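Interleukin-2 receptor subunit beta (Mus musculus, PDB 6DG5) serves as the beta subunit of the interleukin-2 receptor, probably transducing the mitogenic signal of the cytokine, and is represented here by its two-domain extracellular part. Local coordinates at residues 62-67 and 71-76; 125-130 and 159-164. All coordinates share one frame; numbering follows the deposited sequence.

Contact 1: residues 62-67 and 71-76; sequences LILGSF and QSLTSV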
# COMPACT_ATOMS: atom_id res chain seq x y z
N LEU B 62 -25.54 6.86 5.31
CA LEU B 62 -25.81 5.87 4.28
C LEU B 62 -24.97 4.63 4.58
O LEU B 62 -23.76 4.63 4.37
CB LEU B 62 -25.49 6.44 2.90
CG LEU B 62 -26.35 7.60 2.42
CD1 LEU B 62 -25.57 8.51 1.49
CD2 LEU B 62 -27.60 7.08 1.73
N ILE B 63 -25.62 3.59 5.08
CA ILE B 63 -24.95 2.32 5.36
C ILE B 63 -25.03 1.47 4.10
O ILE B 63 -26.10 0.98 3.73
CB ILE B 63 -25.57 1.60 6.56
CG1 ILE B 63 -25.35 2.41 7.85
CG2 ILE B 63 -24.99 0.21 6.71
CD1 ILE B 63 -26.50 3.31 8.22
N LEU B 64 -23.89 1.30 3.43
CA LEU B 64 -23.84 0.69 2.10
C LEU B 64 -23.57 -0.81 2.11
O LEU B 64 -23.54 -1.42 1.04
CB LEU B 64 -22.77 1.38 1.25
CG LEU B 64 -23.15 2.62 0.44
CD1 LEU B 64 -23.38 3.82 1.35
CD2 LEU B 64 -22.08 2.93 -0.58
N GLY B 65 -23.36 -1.42 3.28
CA GLY B 65 -22.98 -2.81 3.33
C GLY B 65 -23.61 -3.53 4.51
O GLY B 65 -24.21 -2.92 5.39
N SER B 66 -23.46 -4.85 4.49
CA SER B 66 -23.91 -5.70 5.59
C SER B 66 -22.84 -5.87 6.66
O SER B 66 -23.16 -5.92 7.85
CB SER B 66 -24.34 -7.07 5.05
N PHE B 67 -21.55 -5.98 6.25
CA PHE B 67 -20.44 -6.06 7.17
C PHE B 67 -19.84 -4.68 7.41
O PHE B 67 -19.94 -3.80 6.55
CB PHE B 67 -19.35 -6.99 6.62
CG PHE B 67 -19.88 -8.26 6.02
CD1 PHE B 67 -20.46 -9.24 6.82
CD2 PHE B 67 -19.79 -8.50 4.66
CE1 PHE B 67 -20.95 -10.41 6.27
CE2 PHE B 67 -20.27 -9.67 4.10
CZ PHE B 67 -20.85 -10.62 4.91
N GLN B 71 -16.21 -3.95 1.53
CA GLN B 71 -15.74 -2.94 0.58
C GLN B 71 -16.88 -2.65 -0.40
O GLN B 71 -17.01 -3.27 -1.45
CB GLN B 71 -14.49 -3.41 -0.15
CG GLN B 71 -13.79 -2.32 -0.94
CD GLN B 71 -13.27 -1.21 -0.04
OE1 GLN B 71 -12.63 -1.48 0.97
NE2 GLN B 71 -13.55 0.03 -0.41
N SER B 72 -17.70 -1.66 -0.05
CA SER B 72 -18.89 -1.37 -0.84
C SER B 72 -18.59 -0.48 -2.04
O SER B 72 -19.34 -0.51 -3.03
CB SER B 72 -19.96 -0.72 0.03
OG SER B 72 -19.55 0.56 0.48
N LEU B 73 -17.52 0.31 -1.99
CA LEU B 73 -17.18 1.23 -3.06
C LEU B 73 -15.72 1.05 -3.46
O LEU B 73 -14.91 0.52 -2.70
CB LEU B 73 -17.43 2.69 -2.64
CG LEU B 73 -18.87 3.08 -2.33
CD1 LEU B 73 -18.92 4.45 -1.69
CD2 LEU B 73 -19.72 3.06 -3.60
N THR B 74 -15.40 1.52 -4.66
CA THR B 74 -14.06 1.43 -5.21
C THR B 74 -13.54 2.81 -5.58
O THR B 74 -14.21 3.83 -5.39
CB THR B 74 -14.03 0.50 -6.44
OG1 THR B 74 -15.09 0.86 -7.33
CG2 THR B 74 -14.19 -0.93 -6.01
N SER B 75 -12.33 2.83 -6.14
CA SER B 75 -11.71 4.09 -6.53
C SER B 75 -12.38 4.70 -7.75
O SER B 75 -12.39 5.92 -7.91
CB SER B 75 -10.22 3.87 -6.79
OG SER B 75 -9.70 2.88 -5.93
N VAL B 76 -12.93 3.85 -8.63
CA VAL B 76 -13.55 4.33 -9.86
C VAL B 76 -15.05 4.57 -9.70
O VAL B 76 -15.71 4.97 -10.67
CB VAL B 76 -13.29 3.35 -11.02
CG1 VAL B 76 -11.81 2.98 -11.07
CG2 VAL B 76 -14.14 2.11 -10.87

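Contact 2: residues 125-130 and 159-164; sequences ISWKVS and LSLKQR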
# COMPACT_ATOMS: atom_id res chain seq x y z
N ILE B 125 2.06 3.58 24.54
CA ILE B 125 0.61 3.60 24.38
C ILE B 125 0.25 2.99 23.03
O ILE B 125 0.83 3.37 22.01
CB ILE B 125 0.06 5.03 24.50
CG1 ILE B 125 0.27 5.56 25.92
CG2 ILE B 125 -1.41 5.07 24.10
CD1 ILE B 125 0.48 7.06 25.98
N SER B 126 -0.71 2.06 23.03
CA SER B 126 -1.13 1.36 21.83
C SER B 126 -2.54 1.79 21.43
O SER B 126 -3.27 2.41 22.21
CB SER B 126 -1.09 -0.16 22.03
OG SER B 126 0.22 -0.59 22.33
N TRP B 127 -2.92 1.45 20.20
CA TRP B 127 -4.26 1.72 19.71
C TRP B 127 -4.54 0.86 18.48
O TRP B 127 -3.66 0.64 17.65
CB TRP B 127 -4.46 3.20 19.36
CG TRP B 127 -3.47 3.75 18.37
CD1 TRP B 127 -3.54 3.68 17.01
CD2 TRP B 127 -2.27 4.47 18.67
NE1 TRP B 127 -2.46 4.31 16.45
CE2 TRP B 127 -1.66 4.80 17.45
CE3 TRP B 127 -1.65 4.87 19.86
CZ2 TRP B 127 -0.46 5.50 17.37
CZ3 TRP B 127 -0.45 5.56 19.79
CH2 TRP B 127 0.12 5.88 18.55
N LYS B 128 -5.78 0.38 18.38
CA LYS B 128 -6.24 -0.43 17.26
C LYS B 128 -7.09 0.41 16.32
O LYS B 128 -7.64 1.45 16.70
CB LYS B 128 -7.04 -1.64 17.76
CG LYS B 128 -6.25 -2.62 18.61
CD LYS B 128 -7.14 -3.76 19.10
CE LYS B 128 -6.32 -4.92 19.67
NZ LYS B 128 -5.57 -4.54 20.90
N VAL B 129 -7.21 -0.05 15.08
CA VAL B 129 -7.97 0.65 14.05
C VAL B 129 -9.00 -0.29 13.45
O VAL B 129 -8.85 -1.51 13.46
CB VAL B 129 -7.05 1.22 12.95
CG1 VAL B 129 -6.19 2.34 13.51
CG2 VAL B 129 -6.19 0.12 12.36
N SER B 130 -10.08 0.30 12.92
CA SER B 130 -11.16 -0.45 12.31
C SER B 130 -11.63 0.24 11.04
O SER B 130 -11.40 1.44 10.85
CB SER B 130 -12.35 -0.62 13.28
OG SER B 130 -12.02 -1.47 14.36
N LEU B 159 2.02 15.18 18.02
CA LEU B 159 3.13 14.39 17.49
C LEU B 159 2.68 13.64 16.25
O LEU B 159 1.57 13.09 16.22
CB LEU B 159 3.65 13.41 18.55
CG LEU B 159 3.81 13.97 19.96
CD1 LEU B 159 3.78 12.85 20.98
CD2 LEU B 159 5.10 14.76 20.07
N SER B 160 3.54 13.60 15.24
CA SER B 160 3.22 12.97 13.96
C SER B 160 3.92 11.63 13.83
O SER B 160 5.13 11.53 14.10
CB SER B 160 3.60 13.88 12.79
OG SER B 160 2.74 15.00 12.70
N LEU B 161 3.17 10.61 13.43
CA LEU B 161 3.71 9.31 13.06
C LEU B 161 3.40 9.12 11.58
O LEU B 161 2.33 8.63 11.22
CB LEU B 161 3.13 8.18 13.91
CG LEU B 161 3.32 8.26 15.42
CD1 LEU B 161 1.99 8.49 16.12
CD2 LEU B 161 3.98 7.00 15.93
N LYS B 162 4.34 9.52 10.72
CA LYS B 162 4.14 9.48 9.27
C LYS B 162 4.29 8.08 8.69
O LYS B 162 4.56 7.94 7.49
CB LYS B 162 5.10 10.46 8.58
CG LYS B 162 4.92 11.90 9.02
CD LYS B 162 5.77 12.85 8.20
CE LYS B 162 5.70 14.27 8.76
NZ LYS B 162 6.31 14.36 10.11
N GLN B 163 4.12 7.06 9.52
CA GLN B 163 4.12 5.67 9.08
C GLN B 163 3.02 4.95 9.84
O GLN B 163 2.30 5.54 10.65
CB GLN B 163 5.49 5.01 9.31
CG GLN B 163 5.97 5.05 10.76
CD GLN B 163 6.63 6.36 11.13
OE1 GLN B 163 6.92 7.19 10.26
NE2 GLN B 163 6.88 6.56 12.42
N ARG B 164 2.87 3.65 9.56
CA ARG B 164 1.87 2.83 10.25
C ARG B 164 2.55 2.18 11.45
O ARG B 164 3.23 1.16 11.32
CB ARG B 164 1.29 1.79 9.30
CG ARG B 164 -0.06 1.24 9.74
CD ARG B 164 0.06 -0.11 10.44
NE ARG B 164 -1.25 -0.65 10.80
CZ ARG B 164 -2.01 -1.37 9.98
NH1 ARG B 164 -1.60 -1.64 8.75
NH2 ARG B 164 -3.19 -1.82 10.39

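Contact 1: residues 62-67 and 71-76
Ser72 OG hydrogen-bonds with Arg15 O, while the side chain of Leu64 lies against the same oxygen. The two segments lie in the N-terminal domain of a type I cytokine receptor ectodomain, a beta-sandwich of fibronectin type III-like character, where the end of strand 57-63 turns into the loop that leads to strand 79-86. The geometric evidence for the polar-apolar contact is a pair of approaches, with Leu64 CB at 3.4 Å and Leu64 CD2 at 3.6 Å from Ser72 OG. A chi1 of 66° sets this oxygen between the backbone N and the carbonyl carbon of its own residue. One position further on, the contact becomes purely apolar. Leu64 CD2 faces the branch of Leu73, 3.7 Å from Leu73 CG and 3.8 Å from Leu73 CD2, and Leu73 CD1 is as near as CG. The two leucine side chains cross at about a right angle, and a single methyl, Leu64 CD2, meets the fork of Leu73. No hydrogen bond joins the segments. Their common support is the chain at Arg15 and Ala16, which bonds through its backbone to Ser72 and Leu64 respectively. Gln71 does not touch 62-67; its side chain lies on Tyr12, Phe102 and Tyr135. Its OE1 accepts from Arg15 NH1 and also hydrogen-bonds with Ser133 OG. The arginine donor at OE1 and the carbonyl acceptor at NE2 are consistent with the amide orientation as modelled. Gln71 NE2 donates to Leu73 O over 2.7 Å, almost straight at 178°, with the carbonyl oxygen only 2° out of the amide plane of Gln71.

Contact 2: residues 125-130 and 159-164
Arg164 reaches Val129 with the far end of its side chain. From CB, the chain sets out with CG anti to the backbone N (chi1 -159°), then bends sharply at chi2 (-99°) before running extended to the guanidinium group; along the way the side chain touches Leu140. NE hydrogen-bonds with Gln166 OE1, and NH1 forms a salt bridge to Glu137 OE2. NH2 is the atom that crosses to the other segment, standing 4.1 Å from Val129 CG2. The methyl lies obliquely to the guanidinium plane, and the CA-CB bond of Val129 is directed at segment 159-164, whereas that of Arg164 is not aimed across. NE, NH1 and NH2 all take part in hydrogen bonds or the salt bridge, which would restrain the rotation of the guanidinium. The second pair sits deeper, in the core of the fibronectin type III domain. Trp127 comes from strand 123-128 of the three-stranded sheet and Leu161 from strand 157-161 of the four-stranded one, so their meeting is a contact across the beta-sandwich. The backbones stay well apart: the nearest CA atoms, those of Val129 and Arg164, are 10.8 Å from each other, and no hydrogen bond spans the gap. Trp127 bridges the distance with its benzo ring. Leu161 CD1 lies at the edge of the indole, near its plane, 4.0 Å from Trp127 CH2 and 4.1 Å from Trp127 CZ2. Phe142 meets the same indole, its plane turned by about 55°. The side chain of Leu161 also packs against an apolar side chain of another protein chain.

From the N terminus, the chain first reaches contact 1, where residues 62-67 and 71-76 close a short loop with three residues between them, directly after strand 57-63. The chain then runs through strands 79-86 and 91-99 and into the second domain. There contact 2 closes a much longer loop, with 28 residues, including strand 140-148, between 125-130 and 159-164. The contacts follow in series, neither nesting nor crossing. One ties the loop to the residue just after strand 57-63 in the first domain; the other joins the two sheets of the second. Their centres are 24 Å apart and their nearest atoms about 10 Å, yet Ser130 touches Glu69, a residue of the loop closed by contact 1.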